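Local structure of exopolyphosphatase (Aquifex aeolicus, 1T6C) at residues Ser23-Thr27 / Val69-Tyr73; Ala129-Leu134 / Ile294-Gly299; Val142-Gly146 / Leu212-Ile216. The protein probably hydrolyses phosphoanhydride bonds, as a Ppx/GppA family phosphatase with an actin-like fold that binds a calcium ion. One frame throughout, in Å; residues are numbered along the deposited sequence.

Contact 1. Residues Ser23-Thr27 / Val69-Tyr73; sequences SVRLT and VLKEY
Sheet-on-helix packing in the first of the two actin-like domains brings strand 23-27 against helix 69-73, part of helix 60-79. The two run almost parallel: their axes differ by 4° in N-to-C direction and approach to 9.6 Å. Val24 lies nearest Val69 (CA to CA 7.6 Å) and Leu26 nearest Tyr73 (CA to CA 6.8 Å), so a two-residue step along the extended strand matches one turn of helix, itself closed by Tyr73 N to Val69 O at 2.9 Å. Strand alternation selects the partners. Val24, with chi1 t, points its CA-to-CB bond toward the helix and sets CG1 among three residues: 3.7 Å from Leu70 CD2, 3.8 Å from Tyr73 CE2 and 4.1 Å from Val69 CG1. Leu70 starts out sideways, but its m,t rotamer brings the end of the chain in. Arg25 points away, on the opposite face of the strand, beside Asp18 of strand 12-19; its own main chain still passes Tyr73, with Arg25 C 3.8 Å from Tyr73 CE2. Leu26 turns back toward the helix and lays its CB over one face of the Tyr73 ring, a CH-pi contact 3.7 Å from the centroid and 13° off the ring normal. The backbone of the strand is meanwhile engaged within the sheet, Val24 and Leu26 bonding to strand 35-45 and Arg25 and Thr27 to strand 12-19. Tyr73, at chi1 -70° and chi2 near 0°, reaches across the gap so that its OH donates a hydrogen bond to Val24 O at 2.8 Å, near the plane of the ring.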
# COMPACT_ATOMS: atom_id res chain seq x y z
N SER A 23 5.70 0.32 10.83
CA SER A 23 7.08 0.23 10.36
C SER A 23 7.57 1.55 9.78
O SER A 23 6.78 2.40 9.37
CB SER A 23 7.21 -0.88 9.32
OG SER A 23 6.51 -0.57 8.13
N VAL A 24 8.89 1.69 9.80
CA VAL A 24 9.61 2.77 9.17
C VAL A 24 10.49 2.13 8.10
O VAL A 24 11.29 1.25 8.40
CB VAL A 24 10.50 3.51 10.19
CG1 VAL A 24 11.19 4.72 9.56
CG2 VAL A 24 9.65 3.93 11.42
N ARG A 25 10.34 2.59 6.86
CA ARG A 25 10.95 1.91 5.72
C ARG A 25 11.74 2.84 4.84
O ARG A 25 11.31 3.97 4.61
CB ARG A 25 9.90 1.20 4.91
CG ARG A 25 9.32 0.00 5.68
CD ARG A 25 8.36 -0.81 4.96
NE ARG A 25 8.97 -1.46 3.82
CZ ARG A 25 8.36 -2.37 3.10
NH1 ARG A 25 7.13 -2.75 3.40
NH2 ARG A 25 8.99 -2.90 2.06
N LEU A 26 12.88 2.34 4.38
CA LEU A 26 13.81 3.07 3.50
C LEU A 26 13.93 2.30 2.18
O LEU A 26 14.07 1.07 2.17
CB LEU A 26 15.20 3.13 4.14
CG LEU A 26 16.34 3.64 3.25
CD1 LEU A 26 16.16 5.13 2.91
CD2 LEU A 26 17.71 3.37 3.90
N THR A 27 13.87 3.03 1.07
CA THR A 27 14.09 2.48 -0.25
C THR A 27 15.06 3.37 -1.02
O THR A 27 14.86 4.56 -1.09
CB THR A 27 12.75 2.38 -1.03
OG1 THR A 27 11.75 1.70 -0.24
CG2 THR A 27 12.94 1.56 -2.32
N VAL A 69 16.15 4.81 14.34
CA VAL A 69 16.06 4.15 13.03
C VAL A 69 16.30 5.17 11.91
O VAL A 69 17.00 4.89 10.93
CB VAL A 69 14.67 3.49 12.81
CG1 VAL A 69 14.49 3.10 11.35
CG2 VAL A 69 14.52 2.27 13.73
N LEU A 70 15.74 6.36 12.08
CA LEU A 70 15.87 7.41 11.09
C LEU A 70 17.32 7.87 11.00
O LEU A 70 17.80 8.16 9.92
CB LEU A 70 14.89 8.58 11.35
CG LEU A 70 13.43 8.25 11.18
CD1 LEU A 70 12.53 9.37 11.65
CD2 LEU A 70 13.11 7.92 9.71
N LYS A 71 18.02 7.95 12.14
CA LYS A 71 19.44 8.28 12.11
C LYS A 71 20.23 7.24 11.31
O LYS A 71 21.08 7.60 10.50
CB LYS A 71 20.00 8.45 13.54
CG LYS A 71 19.47 9.66 14.27
CD LYS A 71 19.96 9.67 15.73
CE LYS A 71 19.71 10.94 16.43
NZ LYS A 71 20.24 10.85 17.84
N GLU A 72 19.90 5.96 11.51
CA GLU A 72 20.56 4.87 10.79
C GLU A 72 20.27 4.97 9.30
O GLU A 72 21.17 4.83 8.50
CB GLU A 72 20.12 3.54 11.36
CG GLU A 72 20.67 3.37 12.77
CD GLU A 72 19.99 2.30 13.60
OE1 GLU A 72 19.18 1.52 13.04
OE2 GLU A 72 20.30 2.22 14.83
N TYR A 73 19.03 5.32 8.95
CA TYR A 73 18.70 5.51 7.54
C TYR A 73 19.42 6.70 6.95
O TYR A 73 19.92 6.63 5.84
CB TYR A 73 17.19 5.66 7.35
CG TYR A 73 16.36 4.41 7.60
CD1 TYR A 73 16.96 3.16 7.85
CD2 TYR A 73 14.99 4.47 7.51
CE1 TYR A 73 16.19 2.04 8.10
CE2 TYR A 73 14.22 3.37 7.70
CZ TYR A 73 14.82 2.15 7.99
OH TYR A 73 14.03 1.07 8.17

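Contact 2. Residues Ala129-Leu134 / Ile294-Gly299; sequences AVAYSL and IVSDWG
Trp298, chi1 m, sets its indole alongside the last turn of helix 129-133, CZ3 3.6 Å from Tyr132 CD2 and CE3 3.8 Å from Ser133 CB. The Tyr132 ring and the six-membered ring of Trp298 meet rim to rim, centroids 5.9 Å apart and planes at 17°; Tyr132 OH is hydrogen-bonded beyond the pair, to Leu36 N. One turn back, Ala129 CB meets both Trp298 CB, at 4.0 Å, and Gly299 O, at 3.3 Å, where the backbones come closest (Ala129 CA to Gly299 CA 5.5 Å). This is helix 119-133 packing on strand 292-296 of the second actin-like domain's sheet, and on the turn that leads to helix 300-313, with Gly299 as N-cap. Ser296, chi1 t, folds its hydroxyl into that turn: OG donates to Trp298 O at 2.8 Å and lies 4.0 Å from Val130 CG2. Ser133, chi1 p, bonds back to its own helix, OG to Ala129 O at 2.8 Å, and also pairs with His235. Leu134, leaving helical geometry at phi/psi -129/-25, reaches across to the strand in an m,t rotamer, its CD1 3.8 Å from both Val295 O and Ser296 CB and 4.1 Å from Ile294 CG2.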
# COMPACT_ATOMS: atom_id res chain seq x y z
N ALA A 129 3.90 5.29 -9.43
CA ALA A 129 4.61 4.03 -9.48
C ALA A 129 4.12 3.11 -10.57
O ALA A 129 4.91 2.44 -11.19
CB ALA A 129 4.54 3.35 -8.12
N VAL A 130 2.80 3.10 -10.76
CA VAL A 130 2.14 2.25 -11.73
C VAL A 130 2.39 2.81 -13.13
O VAL A 130 2.64 2.06 -14.07
CB VAL A 130 0.65 2.17 -11.42
CG1 VAL A 130 -0.10 1.55 -12.56
CG2 VAL A 130 0.42 1.39 -10.16
N ALA A 131 2.30 4.12 -13.25
CA ALA A 131 2.55 4.76 -14.52
C ALA A 131 3.92 4.40 -15.07
O ALA A 131 4.06 4.08 -16.24
CB ALA A 131 2.36 6.27 -14.44
N TYR A 132 4.92 4.41 -14.21
CA TYR A 132 6.27 4.04 -14.59
C TYR A 132 6.43 2.54 -14.80
O TYR A 132 6.96 2.09 -15.82
CB TYR A 132 7.27 4.53 -13.53
CG TYR A 132 8.63 4.00 -13.82
CD1 TYR A 132 9.41 4.59 -14.80
CD2 TYR A 132 9.13 2.88 -13.17
CE1 TYR A 132 10.64 4.09 -15.10
CE2 TYR A 132 10.39 2.36 -13.48
CZ TYR A 132 11.12 2.98 -14.47
OH TYR A 132 12.35 2.53 -14.84
N SER A 133 5.99 1.74 -13.83
CA SER A 133 6.33 0.32 -13.81
C SER A 133 5.44 -0.60 -14.62
O SER A 133 5.84 -1.76 -14.86
CB SER A 133 6.37 -0.19 -12.37
OG SER A 133 5.08 -0.26 -11.81
N LEU A 134 4.28 -0.11 -15.05
CA LEU A 134 3.34 -0.90 -15.85
C LEU A 134 2.87 -0.20 -17.13
O LEU A 134 2.44 -0.88 -18.06
CB LEU A 134 2.11 -1.29 -15.04
CG LEU A 134 2.34 -2.39 -13.98
CD1 LEU A 134 1.07 -2.53 -13.14
CD2 LEU A 134 2.72 -3.72 -14.62
N ILE A 294 -4.78 -5.80 -13.48
CA ILE A 294 -3.35 -6.06 -13.54
C ILE A 294 -2.76 -5.78 -12.16
O ILE A 294 -3.12 -4.80 -11.53
CB ILE A 294 -2.66 -5.13 -14.62
CG1 ILE A 294 -3.39 -5.24 -15.96
CG2 ILE A 294 -1.18 -5.51 -14.81
CD1 ILE A 294 -2.89 -4.26 -17.02
N VAL A 295 -1.85 -6.64 -11.72
CA VAL A 295 -1.23 -6.53 -10.39
C VAL A 295 0.04 -5.72 -10.49
O VAL A 295 0.87 -5.92 -11.35
CB VAL A 295 -0.98 -7.94 -9.79
CG1 VAL A 295 -0.30 -7.85 -8.43
CG2 VAL A 295 -2.32 -8.68 -9.69
N SER A 296 0.22 -4.79 -9.54
CA SER A 296 1.48 -4.08 -9.37
C SER A 296 2.14 -4.45 -8.05
O SER A 296 1.49 -4.43 -7.01
CB SER A 296 1.25 -2.57 -9.39
OG SER A 296 2.49 -1.91 -9.19
N ASP A 297 3.42 -4.75 -8.12
CA ASP A 297 4.26 -4.89 -6.93
C ASP A 297 4.72 -3.55 -6.36
O ASP A 297 5.12 -3.49 -5.22
CB ASP A 297 5.48 -5.76 -7.23
CG ASP A 297 6.31 -6.02 -6.00
OD1 ASP A 297 7.42 -5.42 -5.88
OD2 ASP A 297 5.90 -6.76 -5.10
N TRP A 298 4.66 -2.48 -7.15
CA TRP A 298 5.06 -1.16 -6.72
C TRP A 298 3.86 -0.27 -6.31
O TRP A 298 2.78 -0.36 -6.89
CB TRP A 298 5.79 -0.47 -7.87
CG TRP A 298 7.22 -0.92 -8.03
CD1 TRP A 298 7.81 -2.05 -7.53
CD2 TRP A 298 8.26 -0.19 -8.69
NE1 TRP A 298 9.15 -2.07 -7.84
CE2 TRP A 298 9.45 -0.94 -8.56
CE3 TRP A 298 8.31 1.04 -9.36
CZ2 TRP A 298 10.67 -0.51 -9.09
CZ3 TRP A 298 9.55 1.48 -9.88
CH2 TRP A 298 10.69 0.70 -9.75
N GLY A 299 4.08 0.59 -5.33
CA GLY A 299 3.07 1.49 -4.83
C GLY A 299 3.72 2.74 -4.28
O GLY A 299 4.69 3.26 -4.86

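Contact 3. Residues Val142-Gly146 / Leu212-Ile216; sequences VVDQG and LGGTI. With CA (calcium ion), chain C.
Backbone hydrogen bonds, Leu212 N to Val143 O at 2.9 Å and Gln145 N to Leu212 O at 3.3 Å, make a parallel bridge of Asp144 with Leu212 (CA to CA 4.6 Å). Gly213, N-cap of helix 214-223, sets CA 3.5 Å from Gln145 O in a CA-H...O contact; a CB would fall about 2.1 Å from Gln145 O and, at phi/psi 112/178, also press against Leu212 O. Leu212 CD1 packs on Val142 CG1 at 3.7 Å. These neighbouring strands, 139-146 and 208-212, belong to the second actin-like domain's six-stranded sheet, and the turn is consistent with the glycine-rich phosphate-binding turns of actin-like ATPases. Gln145, chi1 t and chi2 -88°, brings OE1 round to Thr215, whose OG1 donates to OE1 at 2.8 Å; water 2 links Gln145 OE1, Leu212 O and Ile216 N, and water 3 joins Gln145 O to Gly214 N. At the strand end calcium is bound by Asp144 O at 2.9 Å, Gly146 O at 2.6 Å, Ser149, Glu151 and waters 1 and 4; water 1 also donates to Asp144 OD1.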
# COMPACT_ATOMS: atom_id res chain seq x y z
N VAL A 142 -6.23 3.05 -10.50
CA VAL A 142 -5.34 2.33 -9.61
C VAL A 142 -6.11 2.14 -8.31
O VAL A 142 -6.65 3.10 -7.77
CB VAL A 142 -4.04 3.11 -9.39
CG1 VAL A 142 -3.19 2.49 -8.30
CG2 VAL A 142 -3.25 3.14 -10.66
N VAL A 143 -6.18 0.90 -7.86
CA VAL A 143 -6.91 0.53 -6.65
C VAL A 143 -5.90 0.05 -5.63
O VAL A 143 -5.33 -1.03 -5.76
CB VAL A 143 -7.94 -0.57 -6.93
CG1 VAL A 143 -8.70 -0.95 -5.67
CG2 VAL A 143 -8.90 -0.12 -7.99
N ASP A 144 -5.64 0.87 -4.62
CA ASP A 144 -4.55 0.61 -3.67
C ASP A 144 -5.09 0.37 -2.27
O ASP A 144 -5.45 1.30 -1.51
CB ASP A 144 -3.57 1.77 -3.67
CG ASP A 144 -2.33 1.49 -2.89
OD1 ASP A 144 -2.18 0.40 -2.23
OD2 ASP A 144 -1.45 2.38 -2.88
N GLN A 145 -5.13 -0.90 -1.91
CA GLN A 145 -5.68 -1.34 -0.64
C GLN A 145 -4.56 -1.58 0.35
O GLN A 145 -3.60 -2.30 0.07
CB GLN A 145 -6.51 -2.62 -0.84
CG GLN A 145 -6.97 -3.24 0.48
CD GLN A 145 -5.98 -4.20 1.08
OE1 GLN A 145 -5.48 -5.10 0.40
NE2 GLN A 145 -5.67 -4.03 2.38
N GLY A 146 -4.69 -0.98 1.54
CA GLY A 146 -3.70 -1.07 2.60
C GLY A 146 -3.75 0.05 3.61
O GLY A 146 -4.14 1.19 3.30
N LEU A 212 -3.16 -2.90 -6.30
CA LEU A 212 -1.95 -2.81 -5.42
C LEU A 212 -2.23 -3.25 -4.00
O LEU A 212 -3.36 -3.12 -3.52
CB LEU A 212 -1.45 -1.35 -5.31
CG LEU A 212 -0.76 -0.68 -6.49
CD1 LEU A 212 -1.53 -0.78 -7.81
CD2 LEU A 212 -0.51 0.75 -6.19
N GLY A 213 -1.15 -3.63 -3.32
CA GLY A 213 -1.16 -3.94 -1.90
C GLY A 213 -0.92 -5.40 -1.61
O GLY A 213 -0.86 -6.24 -2.52
N GLY A 214 -0.88 -5.70 -0.31
CA GLY A 214 -0.55 -7.02 0.18
C GLY A 214 -1.54 -8.10 -0.14
O GLY A 214 -1.18 -9.27 -0.35
N THR A 215 -2.82 -7.74 -0.18
CA THR A 215 -3.83 -8.71 -0.55
C THR A 215 -3.66 -9.17 -2.00
O THR A 215 -3.59 -10.37 -2.26
CB THR A 215 -5.24 -8.13 -0.35
OG1 THR A 215 -5.44 -7.78 1.04
CG2 THR A 215 -6.25 -9.22 -0.69
N ILE A 216 -3.62 -8.22 -2.91
CA ILE A 216 -3.65 -8.58 -4.34
C ILE A 216 -2.35 -9.24 -4.83
O ILE A 216 -2.37 -10.13 -5.69
CB ILE A 216 -4.11 -7.37 -5.18
CG1 ILE A 216 -4.68 -7.85 -6.52
CG2 ILE A 216 -3.00 -6.37 -5.31
CD1 ILE A 216 -6.04 -8.51 -6.42
CA CA C . -4.46 2.36 0.97
O HOH W 1 -1.94 1.34 0.49
O HOH W 2 -4.00 -5.39 -1.88
O HOH W 3 -1.69 -3.66 1.47
O HOH W 4 -3.35 4.70 1.96

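Overall arrangement
Contact 1 belongs to one actin-like domain, contacts 2 and 3 to the other; centre to centre it lies about 23 Å from each, while those two are about 11 Å apart and touch. Contacts 2 and 3 share a six-stranded sheet: Leu212 of contact 3 reaches Val130, Ser296, Trp298 and Gly299 of contact 2. Contacts 1 and 3 are buried, contact 2 only partly. Contact 1 is chiefly apolar, adding one tyrosine hydrogen bond to a strand carbonyl; contact 2 mixes apolar and aromatic packing with backbone carbonyls and two serine hydroxyls that donate within their own segments, Ser133 OG also pairing with His235. Contact 3, the most central, relies instead on backbone pairing, ordered water and calcium.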